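Local coordinates for protein shikimate dehydrogenase (NADP(+)) (Peptoclostridium difficile, PDB 5DZS) that probably catalyses the reversible NADPH-linked reduction of 3-dehydroshikimate to shikimate, the fourth step of chorismate biosynthesis, at residues V7-S12 / T61-E66; V15-H20 / Y33-I38; A84-L89 / G97-Y102. All blocks are in the same frame, centred on the assembly; numbering follows the deposited sequence. Where two conformers were deposited one is given.

How the interactions relate
From the N terminus, strand 2-8 ends within 7-12, which continues as a loop, helix 16-27 follows, and strand 31-37 returns beside the first strand. Interaction 2 closes this short beta-alpha-beta loop, packing 15-20 on 33-38. It is nested inside the wider loop closed by interaction 1, where 7-12 meets 61-66 just after strand 57-60. Glu37 and Ile38 join the two, through Leu11 N and Tyr64 OH. Interaction 3 comes later in series, closing the hairpin of strands 87-91 and 94-98 in the same mixed sheet. Lys65 ties interaction 1 to interaction 3 by a salt bridge to Asp101 and a backbone bond to Val85.

Interaction 1 of 3, residues V7-S12 / T61-E66; sequences VGEKLS and TVPYKE. With SO4 (sulfate ion), chain D.
A cis peptide bond precedes Pro63, in the turn that follows strand 57-60, and the turn folds this proline back over the ring of its neighbour Tyr64, with CD above the ring centre. Tyr64 N also bonds back to Thr61 O. Pro63 CD also meets the turn after strand 2-8: Glu9 CB lies 3.7 Å from it, the two side chains crossing nearly at right angles. Glu9, with CG anti to its backbone N (chi1 -174°), runs on extended to a salt bridge with Lys40. Tyr64 reaches across the backbone of Gly8 and Glu9, CE2 lying 3.7 Å from Gly8 C, and its OH bonds to Ile38 O. Thr61 N donates to Val7 O at 2.9 Å, nearly along the C=O axis, while Thr61 CG2 meets Leu11 CD2 tip to tip at 3.8 Å. Farther out, a water accepts from Lys10 N and donates to Val62 O.

Thr61 is among the residues predicted to bind shikimate, and Lys65 is the predicted proton acceptor. Lys65 N donates to a sulfate oxygen, O3, at 3.0 Å, and its NZ pairs with Asp101; that carboxylate would tend to keep the amine protonated.

Interaction 2 of 3, residues V15-H20 / Y33-I38; sequences VSPQIH and YKNFEI
Tyr33 has the most surface buried here, and its ring turns one face to His20 and to Ser16 O, with Pro17 coming in obliquely. With CG anti to the backbone N (chi1 -172°), the phenol swings from the strand to the helix and lies almost flat on His20: an offset stack with planes 8° apart and centroids 4.0 Å apart. The overlap is uneven. Tyr33 CE2 sits over the middle of the imidazole, whereas His20 CD2 lies toward the rim of the phenol, 3.3 Å from CE2. His20 CB adds a CH-pi contact over the same ring. Its ND1 bonds to Gln244, which restrains the rotation of the imidazole.

Pro17, next in buried surface, approaches from the first turn of the helix; its CA comes within 3.6 Å of Tyr33 CD1, and CB packs on the same carbon. This helix is the crossover of a beta-alpha-beta unit, strand 2-8, helix 16-27, strand 31-37, in the substrate-binding domain, and its short segment runs nearly antiparallel to the strand it covers, the axes 7.5 Å apart. A water bridges the two backbones, donating to both Pro17 O and Tyr33 O.

At the other end of the phenol, Tyr33 OH is bonded to Asn59 and accepts from a second water at 3.0 Å, which also bonds to Ser16 OG; Ser16 is a predicted shikimate ligand. Asn35 lays its amide across Pro17, Asn35 OD1 3.4 Å from Pro17 CG, while that oxygen is also bonded to Ser14 OG.

Interaction 3 of 3, residues A84-L89 / G97-Y102; sequences AVNTIL and GYNTDY
Strands 87-91 and 94-98 form a beta hairpin, and at its open end a classic beta bulge sets Asn86 and Thr87 together against Tyr98. Tyr98 O accepts from both bulge amides, Asn86 N at 3.0 Å and Thr87 N at 3.2 Å, while Tyr98 N returns a straighter bond to Thr87 O. Within the bulge, the side chain of Asn86 carries the tightest part. Its CG lies in the crowded position between backbone N and carbonyl carbon (chi1 74°), which brings the amide to the chain leading into helix 101-111. OD1 accepts from Thr100 N and Thr87 OG1, which lie out of its carbonyl plane on opposite sides, and ND2 donates to Thr100 OG1 at 2.8 Å; the amide is thereby held in one orientation.

Packing is looser toward Leu89, whose CB lies 4.1 Å from Tyr98 CE1, the two side chains side by side and pointing the same way; Pro77 and Phe74 of the second subunit pack against this pair. On the substrate side, waters fill in between polar groups: one accepts from Asn86 ND2 and donates to Asp101 OD1. Both residues are predicted to bind shikimate, and Asp101 is also held by Gln239 and Lys65. Asn99 ND2 donates to Ala84 O, while its OD1 closes an Asx turn with a very short bond, 2.4 Å, from Asp101 N.

Interaction 1 of 3, residues V7-S12 / T61-E66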
# COMPACT_ATOMS: atom_id res chain seq x y z
N VAL B 7 17.99 -3.61 9.37
CA VAL B 7 18.84 -2.71 10.13
C VAL B 7 18.60 -2.87 11.63
O VAL B 7 17.46 -2.76 12.10
CB VAL B 7 18.58 -1.26 9.73
CG1 VAL B 7 19.33 -0.28 10.64
CG2 VAL B 7 18.96 -1.04 8.26
N GLY B 8 19.67 -3.12 12.38
CA GLY B 8 19.58 -3.26 13.83
C GLY B 8 20.98 -3.25 14.39
O GLY B 8 21.94 -3.21 13.64
N GLU B 9 21.12 -3.31 15.70
CA GLU B 9 22.46 -3.22 16.31
C GLU B 9 23.20 -4.57 16.31
O GLU B 9 24.38 -4.64 15.93
CB GLU B 9 22.32 -2.65 17.71
CG GLU B 9 23.63 -2.38 18.42
CD GLU B 9 23.40 -1.86 19.83
OE1 GLU B 9 22.30 -2.08 20.39
OE2 GLU B 9 24.34 -1.24 20.39
N LYS B 10 22.48 -5.62 16.69
CA LYS B 10 23.02 -6.99 16.76
C LYS B 10 21.99 -7.92 16.14
O LYS B 10 20.87 -8.02 16.66
CB LYS B 10 23.25 -7.39 18.22
CG LYS B 10 24.13 -6.44 19.03
CD LYS B 10 25.56 -6.39 18.51
CE LYS B 10 26.43 -5.53 19.42
NZ LYS B 10 27.87 -5.55 19.01
N LEU B 11 22.38 -8.62 15.08
CA LEU B 11 21.48 -9.43 14.26
C LEU B 11 21.92 -10.86 13.93
O LEU B 11 21.32 -11.49 13.08
CB LEU B 11 21.33 -8.70 12.91
CG LEU B 11 20.81 -7.25 12.95
CD1 LEU B 11 20.84 -6.69 11.53
CD2 LEU B 11 19.40 -7.18 13.54
N SER B 12 22.96 -11.37 14.58
CA SER B 12 23.47 -12.72 14.24
C SER B 12 22.44 -13.85 14.40
O SER B 12 22.65 -14.96 13.92
CB SER B 12 24.72 -13.04 15.07
OG SER B 12 24.41 -13.07 16.46
N THR B 61 14.75 -2.85 13.13
CA THR B 61 14.45 -3.51 14.38
C THR B 61 15.12 -2.77 15.55
O THR B 61 15.59 -1.62 15.44
CB THR B 61 14.73 -5.02 14.33
OG1 THR B 61 14.21 -5.67 15.51
CG2 THR B 61 16.18 -5.30 14.17
N VAL B 62 15.08 -3.40 16.72
CA VAL B 62 15.64 -2.77 17.91
C VAL B 62 17.12 -2.44 17.72
O VAL B 62 17.87 -3.23 17.13
CB VAL B 62 15.41 -3.66 19.14
CG1 VAL B 62 13.92 -3.77 19.41
CG2 VAL B 62 16.03 -5.02 18.96
N PRO B 63 17.59 -1.30 18.24
CA PRO B 63 16.84 -0.32 19.02
C PRO B 63 16.54 0.96 18.26
O PRO B 63 16.49 2.05 18.83
CB PRO B 63 17.84 -0.01 20.14
CG PRO B 63 19.13 -0.01 19.44
CD PRO B 63 19.04 -1.07 18.35
N TYR B 64 16.25 0.81 16.97
CA TYR B 64 16.17 1.97 16.08
C TYR B 64 14.80 2.31 15.54
O TYR B 64 14.70 3.23 14.74
CB TYR B 64 17.12 1.76 14.87
CG TYR B 64 18.58 1.54 15.24
CD1 TYR B 64 19.21 2.37 16.15
CD2 TYR B 64 19.33 0.53 14.66
CE1 TYR B 64 20.53 2.18 16.48
CE2 TYR B 64 20.66 0.34 14.98
CZ TYR B 64 21.25 1.16 15.90
OH TYR B 64 22.56 1.01 16.26
N LYS B 65 13.75 1.62 15.97
CA LYS B 65 12.45 1.86 15.35
C LYS B 65 11.92 3.29 15.55
O LYS B 65 11.18 3.80 14.72
CB LYS B 65 11.42 0.84 15.79
CG LYS B 65 11.77 -0.59 15.45
CD LYS B 65 10.61 -1.46 15.96
CE LYS B 65 10.78 -2.94 15.76
NZ LYS B 65 9.57 -3.55 16.40
N GLU B 66 12.26 3.91 16.67
CA GLU B 66 11.85 5.30 16.92
C GLU B 66 12.88 6.30 16.40
O GLU B 66 12.52 7.31 15.75
CB GLU B 66 11.59 5.51 18.43
CG GLU B 66 10.48 4.60 18.95
CD GLU B 66 10.18 4.67 20.45
OE1 GLU B 66 10.28 5.75 21.07
OE2 GLU B 66 9.80 3.62 21.01
S SO4 D . 12.70 0.23 19.68
O1 SO4 D . 11.99 -1.02 19.98
O2 SO4 D . 13.53 0.61 20.88
O3 SO4 D . 13.60 0.10 18.51
O4 SO4 D . 11.71 1.29 19.43
O HOH W 1 19.29 -5.37 17.10

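Interaction 2 of 3, residues V15-H20 / Y33-I38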
# COMPACT_ATOMS: atom_id res chain seq x y z
N VAL B 15 16.09 -14.47 11.81
CA VAL B 15 15.57 -15.39 10.79
C VAL B 15 14.98 -14.57 9.62
O VAL B 15 14.52 -15.15 8.65
CB VAL B 15 14.51 -16.37 11.32
CG1 VAL B 15 15.12 -17.24 12.41
CG2 VAL B 15 13.26 -15.66 11.81
N SER B 16 14.97 -13.24 9.71
CA SER B 16 14.38 -12.44 8.62
C SER B 16 15.03 -12.65 7.25
O SER B 16 14.32 -12.73 6.25
CB SER B 16 14.33 -10.95 8.97
OG SER B 16 13.36 -10.76 9.99
N PRO B 17 16.36 -12.73 7.16
CA PRO B 17 16.89 -12.95 5.83
C PRO B 17 16.40 -14.26 5.19
O PRO B 17 16.09 -14.26 4.02
CB PRO B 17 18.42 -12.93 6.04
CG PRO B 17 18.60 -12.07 7.26
CD PRO B 17 17.44 -12.44 8.14
N GLN B 18 16.26 -15.32 5.97
CA GLN B 18 15.76 -16.60 5.45
C GLN B 18 14.30 -16.48 5.01
O GLN B 18 13.92 -17.00 3.96
CB GLN B 18 15.91 -17.71 6.49
CG GLN B 18 15.49 -19.07 5.96
CD GLN B 18 15.60 -20.19 6.99
OE1 GLN B 18 15.76 -19.95 8.19
NE2 GLN B 18 15.52 -21.43 6.51
N ILE B 19 13.46 -15.81 5.82
CA ILE B 19 12.08 -15.63 5.45
C ILE B 19 11.97 -14.87 4.14
O ILE B 19 11.25 -15.28 3.22
CB ILE B 19 11.28 -14.87 6.56
CG1 ILE B 19 11.19 -15.73 7.83
CG2 ILE B 19 9.90 -14.47 6.03
CD1 ILE B 19 10.56 -15.02 9.03
N HIS B 20 12.65 -13.72 4.04
CA HIS B 20 12.59 -12.93 2.81
C HIS B 20 13.11 -13.69 1.59
O HIS B 20 12.55 -13.56 0.51
CB HIS B 20 13.29 -11.57 2.99
CG HIS B 20 12.52 -10.61 3.83
ND1 HIS B 20 11.57 -9.77 3.31
CD2 HIS B 20 12.56 -10.36 5.16
CE1 HIS B 20 11.06 -9.03 4.28
NE2 HIS B 20 11.65 -9.36 5.41
N TYR B 33 18.27 -10.19 0.20
CA TYR B 33 18.11 -9.56 1.51
C TYR B 33 19.20 -10.01 2.46
O TYR B 33 19.47 -11.20 2.58
CB TYR B 33 16.74 -9.97 2.07
CG TYR B 33 16.22 -9.30 3.35
CD1 TYR B 33 16.77 -9.61 4.58
CD2 TYR B 33 15.16 -8.45 3.30
CE1 TYR B 33 16.26 -9.03 5.74
CE2 TYR B 33 14.62 -7.88 4.45
CZ TYR B 33 15.17 -8.19 5.65
OH TYR B 33 14.58 -7.63 6.79
N LYS B 34 19.85 -9.06 3.12
CA LYS B 34 20.85 -9.41 4.12
C LYS B 34 20.74 -8.57 5.38
O LYS B 34 20.05 -7.56 5.40
CB LYS B 34 22.26 -9.36 3.56
CG LYS B 34 22.87 -7.99 3.47
CD LYS B 34 24.34 -8.08 3.02
CE LYS B 34 25.02 -6.77 3.19
NZ LYS B 34 25.43 -6.46 4.60
N ASN B 35 21.43 -8.95 6.41
CA ASN B 35 21.52 -8.13 7.61
C ASN B 35 22.42 -6.93 7.40
O ASN B 35 23.49 -7.05 6.78
CB ASN B 35 22.10 -8.96 8.77
CG ASN B 35 21.12 -9.98 9.34
OD1 ASN B 35 19.92 -9.77 9.34
ND2 ASN B 35 21.66 -11.11 9.80
N PHE B 36 22.01 -5.80 7.98
CA PHE B 36 22.78 -4.58 8.02
C PHE B 36 22.99 -4.20 9.51
O PHE B 36 22.25 -3.39 10.06
CB PHE B 36 22.11 -3.39 7.33
CG PHE B 36 21.94 -3.52 5.84
CD1 PHE B 36 23.03 -3.70 5.00
CD2 PHE B 36 20.69 -3.41 5.26
CE1 PHE B 36 22.86 -3.76 3.62
CE2 PHE B 36 20.53 -3.48 3.87
CZ PHE B 36 21.62 -3.64 3.06
N GLU B 37 23.97 -4.78 10.16
CA GLU B 37 24.28 -4.40 11.54
C GLU B 37 24.90 -3.01 11.50
O GLU B 37 25.85 -2.76 10.75
CB GLU B 37 25.24 -5.41 12.18
CG GLU B 37 24.65 -6.78 12.45
CD GLU B 37 25.56 -7.63 13.34
OE1 GLU B 37 26.80 -7.48 13.27
OE2 GLU B 37 25.03 -8.45 14.10
N ILE B 38 24.38 -2.10 12.31
CA ILE B 38 24.89 -0.74 12.37
C ILE B 38 24.88 -0.28 13.80
O ILE B 38 23.88 -0.42 14.52
CB ILE B 38 24.06 0.22 11.48
CG1 ILE B 38 24.10 -0.25 10.02
CG2 ILE B 38 24.58 1.65 11.61
CD1 ILE B 38 23.27 0.62 9.10
O HOH W 2 13.08 -8.11 9.30
O HOH W 3 18.40 -13.71 2.43

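Interaction 3 of 3, residues A84-L89 / G97-Y102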
# COMPACT_ATOMS: atom_id res chain seq x y z
N ALA B 84 6.56 4.67 15.63
CA ALA B 84 7.74 3.86 15.28
C ALA B 84 7.61 3.37 13.86
O ALA B 84 6.47 3.24 13.36
CB ALA B 84 7.84 2.67 16.20
N VAL B 85 8.76 3.06 13.25
CA VAL B 85 8.85 2.56 11.90
C VAL B 85 9.64 1.27 11.86
O VAL B 85 10.71 1.19 12.46
CB VAL B 85 9.51 3.62 11.00
CG1 VAL B 85 10.06 3.05 9.68
CG2 VAL B 85 8.51 4.73 10.73
N ASN B 86 9.14 0.24 11.16
CA ASN B 86 9.91 -0.99 10.95
C ASN B 86 10.13 -1.35 9.50
O ASN B 86 10.77 -2.37 9.23
CB ASN B 86 9.29 -2.17 11.69
CG ASN B 86 8.04 -2.68 11.03
OD1 ASN B 86 7.49 -2.09 10.10
ND2 ASN B 86 7.58 -3.82 11.52
N THR B 87 9.66 -0.51 8.57
CA THR B 87 9.76 -0.79 7.13
C THR B 87 10.01 0.53 6.43
O THR B 87 9.24 1.48 6.62
CB THR B 87 8.48 -1.47 6.61
OG1 THR B 87 8.27 -2.71 7.31
CG2 THR B 87 8.54 -1.74 5.12
N ILE B 88 11.07 0.60 5.64
CA ILE B 88 11.42 1.80 4.89
C ILE B 88 11.47 1.46 3.39
O ILE B 88 12.02 0.39 3.02
CB ILE B 88 12.79 2.37 5.33
CG1 ILE B 88 12.71 2.87 6.78
CG2 ILE B 88 13.29 3.49 4.41
CD1 ILE B 88 14.03 3.24 7.42
N LEU B 89 10.95 2.35 2.56
CA LEU B 89 10.95 2.21 1.10
C LEU B 89 11.66 3.43 0.51
O LEU B 89 11.36 4.57 0.88
CB LEU B 89 9.53 2.17 0.58
CG LEU B 89 9.34 2.25 -0.94
CD1 LEU B 89 10.01 1.14 -1.74
CD2 LEU B 89 7.85 2.27 -1.24
N GLY B 97 8.47 5.76 5.47
CA GLY B 97 8.40 4.87 6.62
C GLY B 97 7.01 4.30 6.88
O GLY B 97 6.02 5.05 6.85
N TYR B 98 6.97 3.01 7.20
CA TYR B 98 5.74 2.28 7.48
C TYR B 98 5.93 1.43 8.72
O TYR B 98 7.07 1.22 9.17
CB TYR B 98 5.38 1.33 6.31
CG TYR B 98 5.29 1.99 4.97
CD1 TYR B 98 6.43 2.25 4.21
CD2 TYR B 98 4.08 2.35 4.43
CE1 TYR B 98 6.34 2.88 2.99
CE2 TYR B 98 3.99 2.93 3.17
CZ TYR B 98 5.15 3.18 2.46
OH TYR B 98 5.08 3.78 1.20
N ASN B 99 4.84 0.94 9.27
CA ASN B 99 4.92 0.05 10.42
C ASN B 99 4.00 -1.11 10.23
O ASN B 99 2.76 -0.95 10.25
CB ASN B 99 4.62 0.79 11.70
CG ASN B 99 4.89 -0.08 12.91
OD1 ASN B 99 4.42 -1.23 12.96
ND2 ASN B 99 5.61 0.44 13.88
N THR B 100 4.56 -2.30 10.07
CA THR B 100 3.73 -3.46 9.96
C THR B 100 3.48 -4.15 11.32
O THR B 100 2.87 -5.24 11.33
CB THR B 100 4.42 -4.45 9.12
OG1 THR B 100 5.60 -4.85 9.85
CG2 THR B 100 4.77 -3.88 7.71
N ASP B 101 3.91 -3.57 12.46
CA ASP B 101 3.70 -4.23 13.79
C ASP B 101 2.23 -4.46 14.18
O ASP B 101 1.89 -5.53 14.73
CB ASP B 101 4.44 -3.51 14.94
CG ASP B 101 5.92 -3.88 15.04
OD1 ASP B 101 6.33 -4.90 14.46
OD2 ASP B 101 6.68 -3.15 15.73
N TYR B 102 1.37 -3.46 13.99
CA TYR B 102 -0.05 -3.62 14.30
C TYR B 102 -0.63 -4.73 13.40
O TYR B 102 -1.34 -5.61 13.88
CB TYR B 102 -0.79 -2.28 14.10
CG TYR B 102 -2.26 -2.21 14.45
CD1 TYR B 102 -3.23 -2.74 13.60
CD2 TYR B 102 -2.68 -1.51 15.56
CE1 TYR B 102 -4.57 -2.64 13.89
CE2 TYR B 102 -4.03 -1.38 15.85
CZ TYR B 102 -4.97 -1.96 15.01
OH TYR B 102 -6.31 -1.83 15.30
O HOH W 4 9.17 -5.16 13.83
O HOH W 5 7.74 -5.31 8.45